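Local coordinates for predicted ATPase involved in replication control, Cdc46/Mcm family (Methanopyrus kandleri AV19, PDB 3F8T), which is an archaeal MCM homolog that probably binds ATP and single-stranded DNA, as the replicative helicases of its family do, at residues Thr30-Glu35 / Ser68-His73; Arg75-Ala80 / Val96-Leu101; Trp289-Gly294 / Val329-Ile334; Ala359-Asp364 / Ile374-Val379. The protein carries 2 engineered substitutions. All coordinates share one frame; numbering follows the deposited sequence.

Contact 1 (Thr30-Glu35 / Ser68-His73); sequences TRVLIE and SWIATH
Trp69 meets Val32 through the six-membered part of its indole. Its CZ3 lies 3.9 Å from Val32 CG2 and 4.0 Å from Val32 CG1, so both valine methyls gather on one corner of the ring system. The two side chains cross at about a right angle, and CG2 comes to the indole obliquely. Trp69 CG, anti to the backbone N (chi1 -170°), carries the ring to the carbonyl side of its own residue, where His73 waits one turn further on. Ile70, next in the chain, touches Val32 beside the indole: its CG1 is 4.2 Å from Val32 CG1, and it also touches Leu62 and Val77 of helix 74-88. His73, the first residue past the helix, lies over the indole face turned away from Val32. Its ND1 sits 3.4 Å above the Trp69 ring plane, over the centre, and donates a fairly straight bond of 2.7 Å to Trp69 O (159° at the hydrogen). That oxygen lies close to the imidazole plane and also accepts the backbone N-H of His73, so two bonds grip it. Along helix 30-37, Arg31 NH2 and Glu35 OE2 form a 3.0 Å salt bridge, and both residues brush Leu66, one turn before Ile70. This is apolar helix-to-helix packing, one valine pointing at a tryptophan and an isoleucine adjacent on the facing helix, in the helical bundle characteristic of the MCM N-terminal domain.

Contact 2 (Arg75-Ala80 / Val96-Leu101); sequences RLVEPA and VRFRGL
Val77 touches Phe98 with one methyl: CG1 stands 4.3 Å from Phe98 CE2, at the ring edge and near its plane. One residue on, Glu78 meets the same edge with its aliphatic part. Its CG is 3.9 Å from Phe98 CE1, and its CB lies 4.1 Å from Phe98 CZ; the two side chains cross at about a right angle. Glu78 CG also packs at 4.3 Å on Val96 CB. The chain then bends sharply at chi2 (-91°), which turns the carboxylate out of line with the methylenes; the carboxylate plane lies 43° from the ring. One water joins the two segments here, giving a hydrogen to Glu78 OE2 at 2.8 Å and accepting one from Val96 N at 2.6 Å. OE1 forms a salt bridge with Arg82, one turn further along the same helix. Pro79 follows and kinks the helix, as its N has no hydrogen to give to the turn before. Leu57, Leu81 and Leu118 pack round the phenyl ring as well. With an alanine in place of Phe98, Val77 CG1 and the Glu78 methylenes would probably lose their aromatic neighbour, leaving Glu78 CG with Val96, and a gap would open between helix 74-88 and strand 96-99. Chemically, the glutamate is divided: its methylenes belong to an apolar core, while its buried carboxylate, matched by an arginine and a water, is likely to remain ionised.

Contact 3 (Trp289-Gly294 / Val329-Ile334); sequences WALRAG and VTVDGI
Leu291 spreads its two methyls over two residues of a hairpin. CD1 lies 4.0 Å from Val331 CG1, and CD2 lies 4.2 Å from Ile334 CG2. In both pairs the side chains slide past each other in opposite directions, so the contact is made alongside, methyl against methyl. The fork stands toward the hairpin because CG is anti to the backbone N of Leu291 (chi1 -178°). Val331 answers with the methyl that sits between its own backbone N and carbonyl carbon (chi1 57°), while Ile334 presents its CG2 branch and turns CG1 aside. Val331 and Ile334 can receive one leucine together because they face each other as a hydrogen-bonded pair at the head of the hairpin: Val331 N to Ile334 O is 3.0 Å, and Ile334 N to Val331 O is 2.9 Å. A type I' turn closes it, with Asp332 and Gly333 both at positive phi. By their place in the chain, the hairpins 281-293 and 328-337 are consistent with the helix-2 insert and the presensor-1 hairpin of MCM ATPase domains. Strand 289-293 lies between strand 281-285 and strand 118-130, pairing antiparallel with each. Val128 and Pro157 also touch Leu291, and strand 281-285 supplies Ala281 to Val331 and Leu283 to Ile334; helix 295-298 follows at once, with Gly294 as its N-cap residue.

Contact 4 (Ala359-Asp364 / Ile374-Val379); sequences ARIDLD and IAFLGV
In the AAA+ P-loop core, the edge strand 373-376 of the five-stranded parallel sheet offers Ile374 and Phe376 to Ile361, which hangs from the loop leading into helix 365-368. The contact rests on one methyl. Ile361 CD1 lies 3.6 Å from Phe376 CE2, approaching the phenyl ring obliquely while the two side chains cross at about a right angle. Toward Ile374 the two chains meet tip to tip, Ile361 CD1 to Ile374 CD1 4.1 Å, with Ile374 CG2 equally near. Ile361 CG1 is anti to the carbonyl carbon (chi1 -60°) and its chain runs on extended, which carries CD1 as far as the strand. Leu368 packs against both isoleucines, and Tyr486 and Thr489 of helix 473-489 touch Ile374 and Phe376. Polar bonds hold the loop on either side of Ile361 in sequence: Arg360 NH1 bonds to Gly349 O, while Asp364 caps helix 365-368 through OD1 to Phe367 N and pairs with Arg317 through OD2. Between them Asp362 is the centre of an inverse gamma turn, with a weak bond of 3.1 Å from Leu363 N to Ile361 O. Beyond the strand a type II turn runs from Phe376 to Val379, with Gly378 at positive phi. The two strand residues that receive Ile361 also touch each other: Ile374 CG2 sits 3.6 Å above the plane of the Phe376 ring, offset toward its rim.

Overall arrangement
Contacts 1 and 2 form one continuous core, their centres 9 Å apart. Helices 64-72 and 74-88 follow each other with one residue between, and Ile70 CG2 meets Val77 CG1 at 4.1 Å while Leu33 CD2 meets Ala80 CB at 4.3 Å. Contact 3 lies about 34 Å from contact 2, centre to centre, where the ATPase part joins the long strand 118-130 of the OB-fold region. Another 33 Å or so separates the centres of contacts 3 and 4, both in the P-loop domain. Contacts 1 and 4, on opposite sides of the chain's centre, stand about 65 Å apart between centres, which measures the elongated shape of the molecule. No nucleotide or DNA takes part in any of the four.

Contact 1 (Thr30-Glu35 / Ser68-His73)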
loop_
_atom_site.group_PDB
_atom_site.type_symbol
_atom_site.label_atom_id
_atom_site.label_comp_id
_atom_site.label_asym_id
_atom_site.label_seq_id
_atom_site.Cartn_x
_atom_site.Cartn_y
_atom_site.Cartn_z
ATOM N N THR A 30 -25.497 37.905 3.492
ATOM C CA THR A 30 -26.417 37.362 4.496
ATOM C C THR A 30 -27.077 36.035 4.068
ATOM O O THR A 30 -27.203 35.115 4.877
ATOM C CB THR A 30 -27.484 38.407 4.930
ATOM O OG1 THR A 30 -26.818 39.547 5.486
ATOM C CG2 THR A 30 -28.397 37.832 5.991
ATOM N N ARG A 31 -27.482 35.934 2.804
ATOM C CA ARG A 31 -28.147 34.715 2.323
ATOM C C ARG A 31 -27.290 33.440 2.479
ATOM O O ARG A 31 -27.821 32.360 2.767
ATOM C CB ARG A 31 -28.671 34.879 0.889
ATOM C CG ARG A 31 -27.626 35.182 -0.171
ATOM C CD ARG A 31 -28.198 35.046 -1.607
ATOM N NE ARG A 31 -28.462 33.650 -1.977
ATOM C CZ ARG A 31 -27.518 32.764 -2.303
ATOM N NH1 ARG A 31 -26.232 33.113 -2.312
ATOM N NH2 ARG A 31 -27.858 31.520 -2.612
ATOM N N VAL A 32 -25.974 33.569 2.302
ATOM C CA VAL A 32 -25.059 32.449 2.528
ATOM C C VAL A 32 -25.291 31.854 3.909
ATOM O O VAL A 32 -25.505 30.639 4.028
ATOM C CB VAL A 32 -23.561 32.844 2.332
ATOM C CG1 VAL A 32 -22.606 31.702 2.773
ATOM C CG2 VAL A 32 -23.305 33.208 0.889
ATOM N N LEU A 33 -25.269 32.699 4.945
ATOM C CA LEU A 33 -25.440 32.222 6.315
ATOM C C LEU A 33 -26.865 31.767 6.636
ATOM O O LEU A 33 -27.053 30.780 7.344
ATOM C CB LEU A 33 -24.978 33.266 7.348
ATOM C CG LEU A 33 -23.495 33.368 7.737
ATOM C CD1 LEU A 33 -23.364 34.106 9.069
ATOM C CD2 LEU A 33 -22.800 31.997 7.817
ATOM N N ILE A 34 -27.861 32.496 6.136
ATOM C CA ILE A 34 -29.252 32.074 6.297
ATOM C C ILE A 34 -29.478 30.681 5.681
ATOM O O ILE A 34 -30.084 29.820 6.302
ATOM C CB ILE A 34 -30.256 33.093 5.684
ATOM C CG1 ILE A 34 -30.202 34.423 6.439
ATOM C CG2 ILE A 34 -31.681 32.541 5.763
ATOM C CD1 ILE A 34 -30.996 35.539 5.773
ATOM N N GLU A 35 -28.998 30.459 4.462
ATOM C CA GLU A 35 -29.217 29.151 3.835
ATOM C C GLU A 35 -28.473 28.029 4.569
ATOM O O GLU A 35 -28.988 26.906 4.683
ATOM C CB GLU A 35 -28.898 29.195 2.344
ATOM C CG GLU A 35 -29.926 30.046 1.595
ATOM C CD GLU A 35 -29.597 30.255 0.131
ATOM O OE1 GLU A 35 -29.050 29.321 -0.518
ATOM O OE2 GLU A 35 -29.895 31.364 -0.377
ATOM N N SER A 68 -20.538 25.108 -3.990
ATOM C CA SER A 68 -19.284 25.427 -4.644
ATOM C C SER A 68 -18.670 26.727 -4.110
ATOM O O SER A 68 -17.476 26.773 -3.816
ATOM C CB SER A 68 -19.524 25.526 -6.149
ATOM O OG SER A 68 -18.303 25.721 -6.816
ATOM N N TRP A 69 -19.483 27.773 -3.976
ATOM C CA TRP A 69 -19.012 29.074 -3.482
ATOM C C TRP A 69 -18.465 28.927 -2.063
ATOM O O TRP A 69 -17.435 29.513 -1.706
ATOM C CB TRP A 69 -20.164 30.084 -3.479
ATOM C CG TRP A 69 -19.713 31.502 -3.208
ATOM C CD1 TRP A 69 -19.373 32.448 -4.143
ATOM C CD2 TRP A 69 -19.552 32.122 -1.931
ATOM N NE1 TRP A 69 -19.013 33.627 -3.519
ATOM C CE2 TRP A 69 -19.113 33.456 -2.162
ATOM C CE3 TRP A 69 -19.749 31.695 -0.610
ATOM C CZ2 TRP A 69 -18.849 34.350 -1.118
ATOM C CZ3 TRP A 69 -19.493 32.582 0.430
ATOM C CH2 TRP A 69 -19.049 33.905 0.167
ATOM N N ILE A 70 -19.179 28.149 -1.250
ATOM C CA ILE A 70 -18.794 27.948 0.140
ATOM C C ILE A 70 -17.442 27.243 0.228
ATOM O O ILE A 70 -16.568 27.677 0.983
ATOM C CB ILE A 70 -19.893 27.194 0.939
ATOM C CG1 ILE A 70 -21.110 28.106 1.136
ATOM C CG2 ILE A 70 -19.353 26.745 2.299
ATOM C CD1 ILE A 70 -22.337 27.408 1.735
ATOM N N ALA A 71 -17.264 26.188 -0.569
ATOM C CA ALA A 71 -15.995 25.455 -0.603
ATOM C C ALA A 71 -14.873 26.390 -1.042
ATOM O O ALA A 71 -13.822 26.434 -0.412
ATOM C CB ALA A 71 -16.086 24.234 -1.522
ATOM N N THR A 72 -15.109 27.160 -2.103
ATOM C CA THR A 72 -14.106 28.121 -2.570
ATOM C C THR A 72 -13.722 29.151 -1.502
ATOM O O THR A 72 -12.546 29.479 -1.366
ATOM C CB THR A 72 -14.549 28.789 -3.899
ATOM O OG1 THR A 72 -14.637 27.762 -4.889
ATOM C CG2 THR A 72 -13.521 29.852 -4.378
ATOM N N HIS A 73 -14.700 29.601 -0.716
ATOM C CA HIS A 73 -14.502 30.644 0.288
ATOM C C HIS A 73 -14.569 30.140 1.733
ATOM O O HIS A 73 -14.955 30.881 2.640
ATOM C CB HIS A 73 -15.533 31.767 0.098
ATOM C CG HIS A 73 -15.527 32.358 -1.272
ATOM N ND1 HIS A 73 -16.097 31.727 -2.360
ATOM C CD2 HIS A 73 -14.995 33.511 -1.741
ATOM C CE1 HIS A 73 -15.928 32.476 -3.437
ATOM N NE2 HIS A 73 -15.265 33.566 -3.087
#

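Contact 2 (Arg75-Ala80 / Val96-Leu101)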
loop_
_atom_site.group_PDB
_atom_site.type_symbol
_atom_site.label_atom_id
_atom_site.label_comp_id
_atom_site.label_asym_id
_atom_site.label_seq_id
_atom_site.Cartn_x
_atom_site.Cartn_y
_atom_site.Cartn_z
ATOM N N ARG A 75 -12.443 29.728 4.022
ATOM C CA ARG A 75 -11.639 30.469 5.000
ATOM C C ARG A 75 -12.469 31.592 5.653
ATOM O O ARG A 75 -12.214 31.983 6.792
ATOM C CB ARG A 75 -10.334 30.981 4.355
ATOM C CG ARG A 75 -10.511 32.048 3.247
ATOM C CD ARG A 75 -10.152 33.416 3.806
ATOM N NE ARG A 75 -10.212 34.506 2.830
ATOM C CZ ARG A 75 -9.996 35.782 3.148
ATOM N NH1 ARG A 75 -9.700 36.106 4.408
ATOM N NH2 ARG A 75 -10.073 36.732 2.216
ATOM N N LEU A 76 -13.470 32.076 4.921
ATOM C CA LEU A 76 -14.439 33.072 5.422
ATOM C C LEU A 76 -15.607 32.459 6.183
ATOM O O LEU A 76 -16.040 32.996 7.201
ATOM C CB LEU A 76 -15.027 33.888 4.260
ATOM C CG LEU A 76 -14.088 34.705 3.381
ATOM C CD1 LEU A 76 -14.900 35.420 2.312
ATOM C CD2 LEU A 76 -13.309 35.700 4.231
ATOM N N VAL A 77 -16.113 31.338 5.666
ATOM C CA VAL A 77 -17.314 30.686 6.216
ATOM C C VAL A 77 -17.044 29.985 7.538
ATOM O O VAL A 77 -17.786 30.153 8.504
ATOM C CB VAL A 77 -17.930 29.721 5.193
ATOM C CG1 VAL A 77 -19.122 28.927 5.797
ATOM C CG2 VAL A 77 -18.344 30.500 3.954
ATOM N N GLU A 78 -15.967 29.212 7.590
ATOM C CA GLU A 78 -15.658 28.450 8.794
ATOM C C GLU A 78 -15.608 29.294 10.097
ATOM O O GLU A 78 -16.220 28.905 11.078
ATOM C CB GLU A 78 -14.388 27.610 8.578
ATOM C CG GLU A 78 -14.196 26.482 9.581
ATOM C CD GLU A 78 -13.386 26.915 10.781
ATOM O OE1 GLU A 78 -12.935 28.079 10.800
ATOM O OE2 GLU A 78 -13.200 26.094 11.709
ATOM N N PRO A 79 -14.844 30.420 10.134
ATOM C CA PRO A 79 -14.898 31.219 11.379
ATOM C C PRO A 79 -16.260 31.858 11.669
ATOM O O PRO A 79 -16.600 32.074 12.848
ATOM C CB PRO A 79 -13.826 32.299 11.161
ATOM C CG PRO A 79 -13.645 32.374 9.715
ATOM C CD PRO A 79 -13.878 30.982 9.180
ATOM N N ALA A 80 -17.031 32.160 10.623
ATOM C CA ALA A 80 -18.400 32.685 10.813
ATOM C C ALA A 80 -19.260 31.656 11.534
ATOM O O ALA A 80 -19.975 31.974 12.486
ATOM C CB ALA A 80 -19.031 33.043 9.478
ATOM N N VAL A 96 -16.247 22.986 13.688
ATOM C CA VAL A 96 -17.093 22.940 12.507
ATOM C C VAL A 96 -16.538 21.910 11.532
ATOM O O VAL A 96 -15.327 21.829 11.310
ATOM C CB VAL A 96 -17.210 24.345 11.834
ATOM C CG1 VAL A 96 -17.856 24.246 10.457
ATOM C CG2 VAL A 96 -18.011 25.296 12.728
ATOM N N ARG A 97 -17.434 21.107 10.971
ATOM C CA ARG A 97 -17.054 20.118 9.981
ATOM C C ARG A 97 -17.896 20.337 8.736
ATOM O O ARG A 97 -19.046 20.788 8.820
ATOM C CB ARG A 97 -17.268 18.700 10.520
ATOM C CG ARG A 97 -16.421 18.337 11.760
ATOM C CD ARG A 97 -14.919 18.218 11.447
ATOM N NE ARG A 97 -14.144 17.799 12.616
ATOM C CZ ARG A 97 -13.362 18.600 13.340
ATOM N NH1 ARG A 97 -13.224 19.881 13.023
ATOM N NH2 ARG A 97 -12.702 18.111 14.385
ATOM N N PHE A 98 -17.321 20.026 7.587
ATOM C CA PHE A 98 -18.060 20.074 6.345
ATOM C C PHE A 98 -18.140 18.665 5.771
ATOM O O PHE A 98 -17.167 17.903 5.819
ATOM C CB PHE A 98 -17.395 21.021 5.340
ATOM C CG PHE A 98 -17.252 22.444 5.826
ATOM C CD1 PHE A 98 -16.145 22.829 6.588
ATOM C CD2 PHE A 98 -18.205 23.408 5.490
ATOM C CE1 PHE A 98 -15.996 24.156 7.028
ATOM C CE2 PHE A 98 -18.065 24.740 5.921
ATOM C CZ PHE A 98 -16.963 25.107 6.695
ATOM N N ARG A 99 -19.306 18.331 5.227
ATOM C CA ARG A 99 -19.502 17.072 4.525
ATOM C C ARG A 99 -19.992 17.389 3.122
ATOM O O ARG A 99 -20.509 18.489 2.864
ATOM C CB ARG A 99 -20.530 16.194 5.259
ATOM C CG ARG A 99 -20.271 16.014 6.764
ATOM C CD ARG A 99 -19.039 15.140 7.040
ATOM N NE ARG A 99 -18.402 15.419 8.334
ATOM C CZ ARG A 99 -18.739 14.855 9.498
ATOM N NH1 ARG A 99 -19.726 13.969 9.563
ATOM N NH2 ARG A 99 -18.086 15.186 10.613
ATOM N N GLY A 100 -19.817 16.429 2.218
ATOM C CA GLY A 100 -20.397 16.519 0.887
ATOM C C GLY A 100 -19.754 17.550 -0.009
ATOM O O GLY A 100 -20.452 18.290 -0.704
ATOM N N LEU A 101 -18.421 17.599 0.002
ATOM C CA LEU A 101 -17.656 18.430 -0.931
ATOM C C LEU A 101 -18.053 18.159 -2.370
ATOM O O LEU A 101 -18.130 16.997 -2.764
ATOM C CB LEU A 101 -16.147 18.159 -0.792
ATOM C CG LEU A 101 -15.367 18.848 0.323
ATOM C CD1 LEU A 101 -15.934 18.487 1.693
ATOM C CD2 LEU A 101 -13.882 18.465 0.237
HETATM O O HOH W 1 -13.833 23.627 12.911
#

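Contact 3 (Trp289-Gly294 / Val329-Ile334)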
loop_
_atom_site.group_PDB
_atom_site.type_symbol
_atom_site.label_atom_id
_atom_site.label_comp_id
_atom_site.label_asym_id
_atom_site.label_seq_id
_atom_site.Cartn_x
_atom_site.Cartn_y
_atom_site.Cartn_z
ATOM N N TRP A 289 10.491 16.513 17.667
ATOM C CA TRP A 289 10.812 15.253 16.997
ATOM C C TRP A 289 10.171 15.208 15.607
ATOM O O TRP A 289 9.092 15.756 15.403
ATOM C CB TRP A 289 10.351 14.053 17.837
ATOM C CG TRP A 289 8.902 14.119 18.209
ATOM C CD1 TRP A 289 8.374 14.615 19.374
ATOM C CD2 TRP A 289 7.784 13.696 17.411
ATOM N NE1 TRP A 289 7.002 14.519 19.350
ATOM C CE2 TRP A 289 6.613 13.963 18.156
ATOM C CE3 TRP A 289 7.659 13.113 16.138
ATOM C CZ2 TRP A 289 5.330 13.670 17.671
ATOM C CZ3 TRP A 289 6.388 12.824 15.657
ATOM C CH2 TRP A 289 5.239 13.101 16.421
ATOM N N ALA A 290 10.847 14.567 14.660
ATOM C CA ALA A 290 10.263 14.308 13.339
ATOM C C ALA A 290 10.512 12.853 12.979
ATOM O O ALA A 290 11.608 12.344 13.203
ATOM C CB ALA A 290 10.864 15.220 12.305
ATOM N N LEU A 291 9.491 12.186 12.448
ATOM C CA LEU A 291 9.610 10.796 12.040
ATOM C C LEU A 291 9.288 10.686 10.546
ATOM O O LEU A 291 8.171 11.007 10.131
ATOM C CB LEU A 291 8.659 9.931 12.862
ATOM C CG LEU A 291 8.673 8.421 12.610
ATOM C CD1 LEU A 291 10.024 7.821 12.986
ATOM C CD2 LEU A 291 7.535 7.735 13.361
ATOM N N ARG A 292 10.278 10.253 9.759
ATOM C CA ARG A 292 10.169 10.196 8.295
ATOM C C ARG A 292 10.250 8.746 7.794
ATOM O O ARG A 292 11.174 7.996 8.154
ATOM C CB ARG A 292 11.260 11.058 7.628
ATOM C CG ARG A 292 11.376 10.798 6.126
ATOM C CD ARG A 292 12.019 11.906 5.325
ATOM N NE ARG A 292 11.620 11.760 3.922
ATOM C CZ ARG A 292 10.567 12.359 3.357
ATOM N NH1 ARG A 292 9.798 13.206 4.054
ATOM N NH2 ARG A 292 10.289 12.130 2.076
ATOM N N ALA A 293 9.272 8.362 6.977
ATOM C CA ALA A 293 9.188 7.012 6.451
ATOM C C ALA A 293 10.305 6.770 5.453
ATOM O O ALA A 293 10.527 7.591 4.568
ATOM C CB ALA A 293 7.863 6.800 5.771
ATOM N N GLY A 294 10.964 5.625 5.599
ATOM C CA GLY A 294 11.868 5.090 4.580
ATOM C C GLY A 294 11.117 4.173 3.631
ATOM O O GLY A 294 9.900 4.001 3.738
ATOM N N VAL A 329 8.880 -2.293 10.273
ATOM C CA VAL A 329 10.221 -1.830 10.579
ATOM C C VAL A 329 10.130 -1.169 11.940
ATOM O O VAL A 329 9.083 -0.610 12.295
ATOM C CB VAL A 329 10.788 -0.797 9.567
ATOM C CG1 VAL A 329 10.596 -1.252 8.122
ATOM C CG2 VAL A 329 10.183 0.561 9.775
ATOM N N THR A 330 11.230 -1.225 12.683
ATOM C CA THR A 330 11.288 -0.617 14.008
ATOM C C THR A 330 12.480 0.326 14.029
ATOM O O THR A 330 13.590 -0.020 13.587
ATOM C CB THR A 330 11.382 -1.669 15.129
ATOM O OG1 THR A 330 10.334 -2.627 14.973
ATOM C CG2 THR A 330 11.241 -1.005 16.529
ATOM N N VAL A 331 12.221 1.547 14.481
ATOM C CA VAL A 331 13.258 2.529 14.693
ATOM C C VAL A 331 13.043 3.098 16.099
ATOM O O VAL A 331 11.974 3.630 16.397
ATOM C CB VAL A 331 13.238 3.628 13.590
ATOM C CG1 VAL A 331 11.889 4.318 13.504
ATOM C CG2 VAL A 331 14.351 4.642 13.792
ATOM N N ASP A 332 14.037 2.932 16.971
ATOM C CA ASP A 332 13.971 3.467 18.345
ATOM C C ASP A 332 12.691 3.075 19.094
ATOM O O ASP A 332 12.021 3.907 19.747
ATOM C CB ASP A 332 14.168 4.981 18.309
ATOM C CG ASP A 332 15.541 5.376 17.770
ATOM O OD1 ASP A 332 16.509 4.618 17.996
ATOM O OD2 ASP A 332 15.663 6.442 17.131
ATOM N N GLY A 333 12.354 1.790 19.003
ATOM C CA GLY A 333 11.187 1.267 19.681
ATOM C C GLY A 333 9.860 1.622 19.050
ATOM O O GLY A 333 8.811 1.253 19.580
ATOM N N ILE A 334 9.887 2.365 17.944
ATOM C CA ILE A 334 8.659 2.690 17.210
ATOM C C ILE A 334 8.490 1.682 16.078
ATOM O O ILE A 334 9.311 1.647 15.161
ATOM C CB ILE A 334 8.675 4.110 16.609
ATOM C CG1 ILE A 334 8.741 5.171 17.709
ATOM C CG2 ILE A 334 7.408 4.330 15.750
ATOM C CD1 ILE A 334 9.461 6.444 17.288
#

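Contact 4 (Ala359-Asp364 / Ile374-Val379)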
loop_
_atom_site.group_PDB
_atom_site.type_symbol
_atom_site.label_atom_id
_atom_site.label_comp_id
_atom_site.label_asym_id
_atom_site.label_seq_id
_atom_site.Cartn_x
_atom_site.Cartn_y
_atom_site.Cartn_z
ATOM N N ALA A 359 24.799 -21.669 -5.017
ATOM C CA ALA A 359 26.104 -21.513 -4.382
ATOM C C ALA A 359 26.821 -20.243 -4.840
ATOM O O ALA A 359 27.683 -19.727 -4.128
ATOM C CB ALA A 359 26.972 -22.751 -4.623
ATOM N N ARG A 360 26.453 -19.737 -6.014
ATOM C CA ARG A 360 27.062 -18.530 -6.579
ATOM C C ARG A 360 26.496 -17.223 -6.012
ATOM O O ARG A 360 27.050 -16.150 -6.254
ATOM C CB ARG A 360 26.936 -18.520 -8.104
ATOM C CG ARG A 360 27.740 -19.605 -8.817
ATOM C CD ARG A 360 27.455 -19.613 -10.314
ATOM N NE ARG A 360 26.020 -19.545 -10.604
ATOM C CZ ARG A 360 25.433 -18.604 -11.347
ATOM N NH1 ARG A 360 26.155 -17.643 -11.920
ATOM N NH2 ARG A 360 24.115 -18.633 -11.535
ATOM N N ILE A 361 25.393 -17.319 -5.278
ATOM C CA ILE A 361 24.797 -16.161 -4.616
ATOM C C ILE A 361 25.574 -15.850 -3.340
ATOM O O ILE A 361 25.575 -16.648 -2.402
ATOM C CB ILE A 361 23.315 -16.424 -4.259
ATOM C CG1 ILE A 361 22.501 -16.709 -5.526
ATOM C CG2 ILE A 361 22.725 -15.248 -3.479
ATOM C CD1 ILE A 361 21.082 -17.144 -5.248
ATOM N N ASP A 362 26.241 -14.702 -3.306
ATOM C CA ASP A 362 26.928 -14.288 -2.077
ATOM C C ASP A 362 25.979 -13.527 -1.130
ATOM O O ASP A 362 25.853 -12.302 -1.175
ATOM C CB ASP A 362 28.267 -13.562 -2.352
ATOM C CG ASP A 362 28.103 -12.070 -2.631
ATOM O OD1 ASP A 362 27.377 -11.707 -3.582
ATOM O OD2 ASP A 362 28.714 -11.259 -1.898
ATOM N N LEU A 363 25.276 -14.313 -0.322
ATOM C CA LEU A 363 24.385 -13.843 0.727
ATOM C C LEU A 363 24.345 -14.974 1.719
ATOM O O LEU A 363 24.394 -16.142 1.320
ATOM C CB LEU A 363 22.968 -13.633 0.201
ATOM C CG LEU A 363 22.495 -12.346 -0.467
ATOM C CD1 LEU A 363 21.036 -12.531 -0.879
ATOM C CD2 LEU A 363 22.643 -11.125 0.437
ATOM N N ASP A 364 24.230 -14.655 3.005
ATOM C CA ASP A 364 24.236 -15.707 4.011
ATOM C C ASP A 364 22.998 -16.591 3.916
ATOM O O ASP A 364 21.931 -16.145 3.472
ATOM C CB ASP A 364 24.422 -15.138 5.427
ATOM C CG ASP A 364 23.319 -14.208 5.821
ATOM O OD1 ASP A 364 22.458 -14.629 6.619
ATOM O OD2 ASP A 364 23.300 -13.072 5.306
ATOM N N ILE A 374 13.636 -18.162 -5.441
ATOM C CA ILE A 374 14.720 -17.515 -6.152
ATOM C C ILE A 374 14.551 -17.839 -7.625
ATOM O O ILE A 374 14.436 -19.004 -7.997
ATOM C CB ILE A 374 16.127 -17.945 -5.664
ATOM C CG1 ILE A 374 16.219 -17.828 -4.134
ATOM C CG2 ILE A 374 17.201 -17.111 -6.418
ATOM C CD1 ILE A 374 17.576 -18.234 -3.523
ATOM N N ALA A 375 14.502 -16.799 -8.442
ATOM C CA ALA A 375 14.336 -16.940 -9.883
ATOM C C ALA A 375 15.692 -16.745 -10.570
ATOM O O ALA A 375 16.192 -15.612 -10.702
ATOM C CB ALA A 375 13.314 -15.939 -10.382
ATOM N N PHE A 376 16.299 -17.863 -10.962
ATOM C CA PHE A 376 17.592 -17.865 -11.635
ATOM C C PHE A 376 17.355 -17.635 -13.107
ATOM O O PHE A 376 16.877 -18.527 -13.810
ATOM C CB PHE A 376 18.334 -19.190 -11.412
ATOM C CG PHE A 376 18.609 -19.499 -9.967
ATOM C CD1 PHE A 376 17.744 -20.316 -9.236
ATOM C CD2 PHE A 376 19.728 -18.974 -9.334
ATOM C CE1 PHE A 376 17.986 -20.584 -7.895
ATOM C CE2 PHE A 376 19.977 -19.240 -8.009
ATOM C CZ PHE A 376 19.106 -20.046 -7.283
ATOM N N LEU A 377 17.654 -16.424 -13.570
ATOM C CA LEU A 377 17.428 -16.074 -14.971
ATOM C C LEU A 377 18.456 -16.791 -15.851
ATOM O O LEU A 377 19.576 -17.049 -15.412
ATOM C CB LEU A 377 17.504 -14.555 -15.172
ATOM C CG LEU A 377 16.752 -13.618 -14.218
ATOM C CD1 LEU A 377 16.752 -12.208 -14.780
ATOM C CD2 LEU A 377 15.329 -14.088 -13.977
ATOM N N GLY A 378 18.073 -17.123 -17.082
ATOM C CA GLY A 378 18.951 -17.904 -17.970
ATOM C C GLY A 378 18.960 -19.381 -17.603
ATOM O O GLY A 378 19.515 -20.215 -18.337
ATOM N N VAL A 379 18.341 -19.689 -16.462
ATOM C CA VAL A 379 18.084 -21.055 -15.970
ATOM C C VAL A 379 19.324 -21.706 -15.369
ATOM O O VAL A 379 19.518 -21.673 -14.144
ATOM C CB VAL A 379 17.384 -21.965 -17.036
ATOM C CG1 VAL A 379 17.480 -23.443 -16.663
ATOM C CG2 VAL A 379 15.924 -21.555 -17.212
#